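Local atomic coordinates of minor fimbrium anchoring subunit Mfa2 (Porphyromonas gingivalis, PDB entry 5NFI), a protein that anchors the minor (Mfa1) fimbriae in the bacterial outer membrane and regulates their length, serving filaments that mediate biofilm formation and adhesion to host cells and other oral bacteria. Residues 86-89 with 90-94; 189-192 with 193-197. All blocks are in the same frame, centred on the assembly; numbering follows the deposited sequence.

Interaction 1: residues 86-89 with 90-94; sequences GETT and KQQVL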
loop_
_atom_site.group_PDB
_atom_site.type_symbol
_atom_site.label_atom_id
_atom_site.label_comp_id
_atom_site.label_asym_id
_atom_site.label_seq_id
_atom_site.Cartn_x
_atom_site.Cartn_y
_atom_site.Cartn_z
ATOM N N GLY A 86 9.912 -23.585 -8.525
ATOM C CA GLY A 86 11.128 -24.307 -8.236
ATOM C C GLY A 86 12.367 -23.459 -8.417
ATOM O O GLY A 86 13.474 -23.990 -8.414
ATOM N N GLU A 87 12.192 -22.146 -8.585
ATOM C CA GLU A 87 13.326 -21.225 -8.755
ATOM C C GLU A 87 13.118 -19.915 -8.003
ATOM O O GLU A 87 13.906 -19.567 -7.133
ATOM C CB GLU A 87 13.580 -20.964 -10.248
ATOM C CG GLU A 87 14.106 -22.226 -10.956
ATOM C CD GLU A 87 14.307 -22.083 -12.456
ATOM O OE1 GLU A 87 15.099 -21.205 -12.877
ATOM O OE2 GLU A 87 13.681 -22.876 -13.204
ATOM N N THR A 88 12.052 -19.200 -8.341
ATOM C CA THR A 88 11.717 -17.925 -7.712
ATOM C C THR A 88 11.640 -18.028 -6.184
ATOM O O THR A 88 11.084 -18.985 -5.667
ATOM C CB THR A 88 10.376 -17.410 -8.257
ATOM O OG1 THR A 88 10.474 -17.234 -9.674
ATOM C CG2 THR A 88 10.008 -16.100 -7.621
ATOM N N THR A 89 12.192 -17.053 -5.456
ATOM C CA THR A 89 12.151 -17.100 -3.992
ATOM C C THR A 89 11.338 -15.974 -3.352
ATOM O O THR A 89 11.020 -14.973 -4.003
ATOM C CB THR A 89 13.558 -17.074 -3.399
ATOM O OG1 THR A 89 14.201 -15.836 -3.722
ATOM C CG2 THR A 89 14.371 -18.210 -3.961
ATOM N N LYS A 90 11.016 -16.154 -2.066
ATOM C CA LYS A 90 10.099 -15.283 -1.312
ATOM C C LYS A 90 10.457 -13.800 -1.391
ATOM O O LYS A 90 9.582 -12.952 -1.396
ATOM C CB LYS A 90 10.047 -15.717 0.173
ATOM C CG LYS A 90 11.398 -15.569 0.882
ATOM C CD LYS A 90 11.494 -15.996 2.346
ATOM C CE LYS A 90 10.523 -17.075 2.776
ATOM N NZ LYS A 90 10.892 -17.507 4.172
ATOM N N GLN A 91 11.745 -13.489 -1.474
ATOM C CA GLN A 91 12.196 -12.113 -1.290
ATOM C C GLN A 91 12.588 -11.435 -2.604
ATOM O O GLN A 91 13.140 -10.344 -2.599
ATOM C CB GLN A 91 13.378 -12.059 -0.312
ATOM C CG GLN A 91 14.711 -12.555 -0.876
ATOM C CD GLN A 91 14.852 -14.084 -0.978
ATOM O OE1 GLN A 91 13.946 -14.833 -0.644
ATOM N NE2 GLN A 91 16.015 -14.539 -1.429
ATOM N N GLN A 92 12.306 -12.076 -3.732
ATOM C CA GLN A 92 12.512 -11.442 -5.025
ATOM C C GLN A 92 11.374 -10.474 -5.313
ATOM O O GLN A 92 10.295 -10.579 -4.740
ATOM C CB GLN A 92 12.617 -12.486 -6.130
ATOM C CG GLN A 92 13.939 -13.233 -6.157
ATOM C CD GLN A 92 13.954 -14.377 -7.166
ATOM O OE1 GLN A 92 13.723 -15.530 -6.809
ATOM N NE2 GLN A 92 14.217 -14.060 -8.425
ATOM N N VAL A 93 11.612 -9.520 -6.200
ATOM C CA VAL A 93 10.594 -8.522 -6.466
ATOM C C VAL A 93 9.491 -9.062 -7.362
ATOM O O VAL A 93 9.706 -9.396 -8.523
ATOM C CB VAL A 93 11.189 -7.256 -7.104
ATOM C CG1 VAL A 93 10.099 -6.197 -7.285
ATOM C CG2 VAL A 93 12.332 -6.719 -6.238
ATOM N N LEU A 94 8.294 -9.129 -6.815
ATOM C CA LEU A 94 7.143 -9.528 -7.599
ATOM C C LEU A 94 6.683 -8.452 -8.590
ATOM O O LEU A 94 6.259 -8.757 -9.712
ATOM C CB LEU A 94 5.993 -9.886 -6.657
ATOM C CG LEU A 94 4.652 -10.186 -7.304
ATOM C CD1 LEU A 94 4.808 -11.282 -8.367
ATOM C CD2 LEU A 94 3.664 -10.594 -6.227
#
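Q92 folds its side chain back against T89, and the path of that chain can be followed atom by atom. Q92 CB lies 3.6 Å from T89 O, the carbonyl that accepts the turn bond from Q92 N at 3.2 Å. CG comes next and meets the hydroxyl of the same threonine, Q92 CG being 3.6 Å from T89 OG1. With CG anti to the carbonyl carbon (chi1 -75°) and the chain extended beyond it, CD is carried toward the backbone of T89. At the tip Q92 OE1 is gripped by two donors: T89 N at 2.5 Å, with a fairly straight N-H path, and T89 OG1 at 3.1 Å. They approach from opposite faces of the amide plane, tilted from it by 24° and 20°, which should restrict rotation of the carboxamide. Q92 OE1 also lies 3.3 Å from T88 CA, with T88 CG2 a little farther off. The other branch, NE2, is hydrogen-bonded to E82, so both polar atoms of the amide are occupied.

T89 can present two donors because its OG1 stands between its own backbone N and carbonyl carbon, turned toward the Q92 side. The Q91 side chain, bent at its second torsion, turns a face of its amide to that hydroxyl, with Q91 CD 3.3 Å from T89 OG1. T88 turns its hydroxyl elsewhere, to K84 N and to the same E82 carboxylate that holds Q92 NE2, linking both residues to the start of the same loop.

The Q92 N to T89 O bond closes a type I beta turn from T89 to Q92. The N-H of its first residue is also bonded by the side chain of its fourth, and the turn leads directly into strand 93-100.

Interaction 2: residues 189-192 with 193-197; sequences KVVG and DSTCR
K189 and R197 face each other as an antiparallel hydrogen-bonded pair, and backbone bonds dominate this contact. K189 N reaches R197 O at 2.9 Å, and R197 N returns to K189 O at 2.8 Å. Nearer the tip, T195 O accepts two bonds, from V191 N at 3.0 Å and G192 N at 3.2 Å, both from the same face of its carbonyl plane. A weak bond from T195 N to G192 O (3.4 Å) closes the loop around D193 and S194.

Apolar contacts are modest. CG1 of V191, set between its backbone N and carbonyl carbon (chi1 35°), lies 3.6 Å from T195 CG2 and also touches R197 CB. V190 and C196, a non-hydrogen-bonded pair on the face opposite the one that carries K189 and R197, meet loosely through V190 CG2 and C196 SG at 4.5 Å.

Among polar groups, T195 OG1 is bonded to D151 of the neighbouring strand 133-151. K189 NZ and R197 NE, like charges, remain 6.1 Å apart.

Two successive N-H groups on one carbonyl, with V191 at phi/psi -98°/-51°, identify a classic beta bulge at the end of the hairpin of strands 182-190 and 196-202.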
loop_
_atom_site.group_PDB
_atom_site.type_symbol
_atom_site.label_atom_id
_atom_site.label_comp_id
_atom_site.label_asym_id
_atom_site.label_seq_id
_atom_site.Cartn_x
_atom_site.Cartn_y
_atom_site.Cartn_z
ATOM N N LYS A 189 -7.694 20.761 -7.069
ATOM C CA LYS A 189 -8.767 21.742 -7.111
ATOM C C LYS A 189 -8.328 22.975 -6.303
ATOM O O LYS A 189 -8.033 22.871 -5.116
ATOM C CB LYS A 189 -10.061 21.147 -6.537
ATOM C CG LYS A 189 -11.369 21.634 -7.149
ATOM C CD LYS A 189 -12.481 20.586 -6.949
ATOM C CE LYS A 189 -12.394 19.903 -5.570
ATOM N NZ LYS A 189 -13.680 19.270 -5.109
ATOM N N VAL A 190 -8.249 24.138 -6.933
ATOM C CA VAL A 190 -8.258 25.338 -6.121
ATOM C C VAL A 190 -9.663 25.364 -5.550
ATOM O O VAL A 190 -10.647 25.451 -6.279
ATOM C CB VAL A 190 -7.935 26.620 -6.897
ATOM C CG1 VAL A 190 -8.518 27.813 -6.192
ATOM C CG2 VAL A 190 -6.434 26.776 -7.042
ATOM N N VAL A 191 -9.753 25.223 -4.238
ATOM C CA VAL A 191 -11.035 25.137 -3.580
ATOM C C VAL A 191 -11.449 26.487 -3.003
ATOM O O VAL A 191 -12.542 26.968 -3.274
ATOM C CB VAL A 191 -11.010 24.044 -2.488
ATOM C CG1 VAL A 191 -9.649 23.981 -1.809
ATOM C CG2 VAL A 191 -12.117 24.289 -1.476
ATOM N N GLY A 192 -10.572 27.120 -2.237
ATOM C CA GLY A 192 -10.885 28.425 -1.684
ATOM C C GLY A 192 -10.153 29.543 -2.401
ATOM O O GLY A 192 -9.344 29.285 -3.293
ATOM N N ASP A 193 -10.435 30.785 -2.017
ATOM C CA ASP A 193 -9.670 31.917 -2.517
ATOM C C ASP A 193 -8.204 31.764 -2.161
ATOM O O ASP A 193 -7.328 32.248 -2.871
ATOM C CB ASP A 193 -10.201 33.229 -1.948
ATOM C CG ASP A 193 -11.393 33.757 -2.712
ATOM O OD1 ASP A 193 -11.217 34.123 -3.896
ATOM O OD2 ASP A 193 -12.498 33.817 -2.128
ATOM N N SER A 194 -7.954 31.077 -1.053
ATOM C CA SER A 194 -6.621 30.948 -0.500
ATOM C C SER A 194 -6.286 29.496 -0.232
ATOM O O SER A 194 -5.348 29.198 0.501
ATOM C CB SER A 194 -6.512 31.744 0.795
ATOM O OG SER A 194 -7.195 31.071 1.843
ATOM N N THR A 195 -7.068 28.595 -0.822
ATOM C CA THR A 195 -6.943 27.169 -0.535
ATOM C C THR A 195 -6.797 26.292 -1.780
ATOM O O THR A 195 -7.513 26.459 -2.764
ATOM C CB THR A 195 -8.151 26.656 0.256
ATOM O OG1 THR A 195 -8.551 27.637 1.220
ATOM C CG2 THR A 195 -7.797 25.364 0.971
ATOM N N CYS A 196 -5.865 25.346 -1.713
ATOM C CA CYS A 196 -5.651 24.392 -2.800
ATOM C C CYS A 196 -5.699 22.973 -2.245
ATOM O O CYS A 196 -5.090 22.687 -1.218
ATOM C CB CYS A 196 -4.307 24.648 -3.505
ATOM S SG CYS A 196 -4.037 23.611 -4.971
ATOM N N ARG A 197 -6.415 22.088 -2.931
ATOM C CA ARG A 197 -6.640 20.722 -2.466
ATOM C C ARG A 197 -6.124 19.737 -3.505
ATOM O O ARG A 197 -6.383 19.899 -4.685
ATOM C CB ARG A 197 -8.130 20.497 -2.200
ATOM C CG ARG A 197 -8.472 19.480 -1.115
ATOM C CD ARG A 197 -9.993 19.313 -1.044
ATOM N NE ARG A 197 -10.483 18.441 0.031
ATOM C CZ ARG A 197 -10.700 18.846 1.285
ATOM N NH1 ARG A 197 -10.431 20.107 1.634
ATOM N NH2 ARG A 197 -11.169 17.994 2.198
#

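Overall arrangement
Interactions 1 and 2 are both local contacts within one continuous stretch of chain, and both sit near the surface, on opposite sides of the chain's centre. Their centres are about 46 Å apart and their nearest atoms about 31 Å, so neither touches the other; their centres lie about 20 Å and about 28 Å from the centre of the chain. In sequence they come in series. Each lies in a connection between antiparallel-paired strands, but the connections differ in length: 86-94 closes a long loop between strands 78-80 and 93-100, whereas 189-197 is the tight end of a hairpin, beside strand 133-151. Both connect strands of a chain that is half strand.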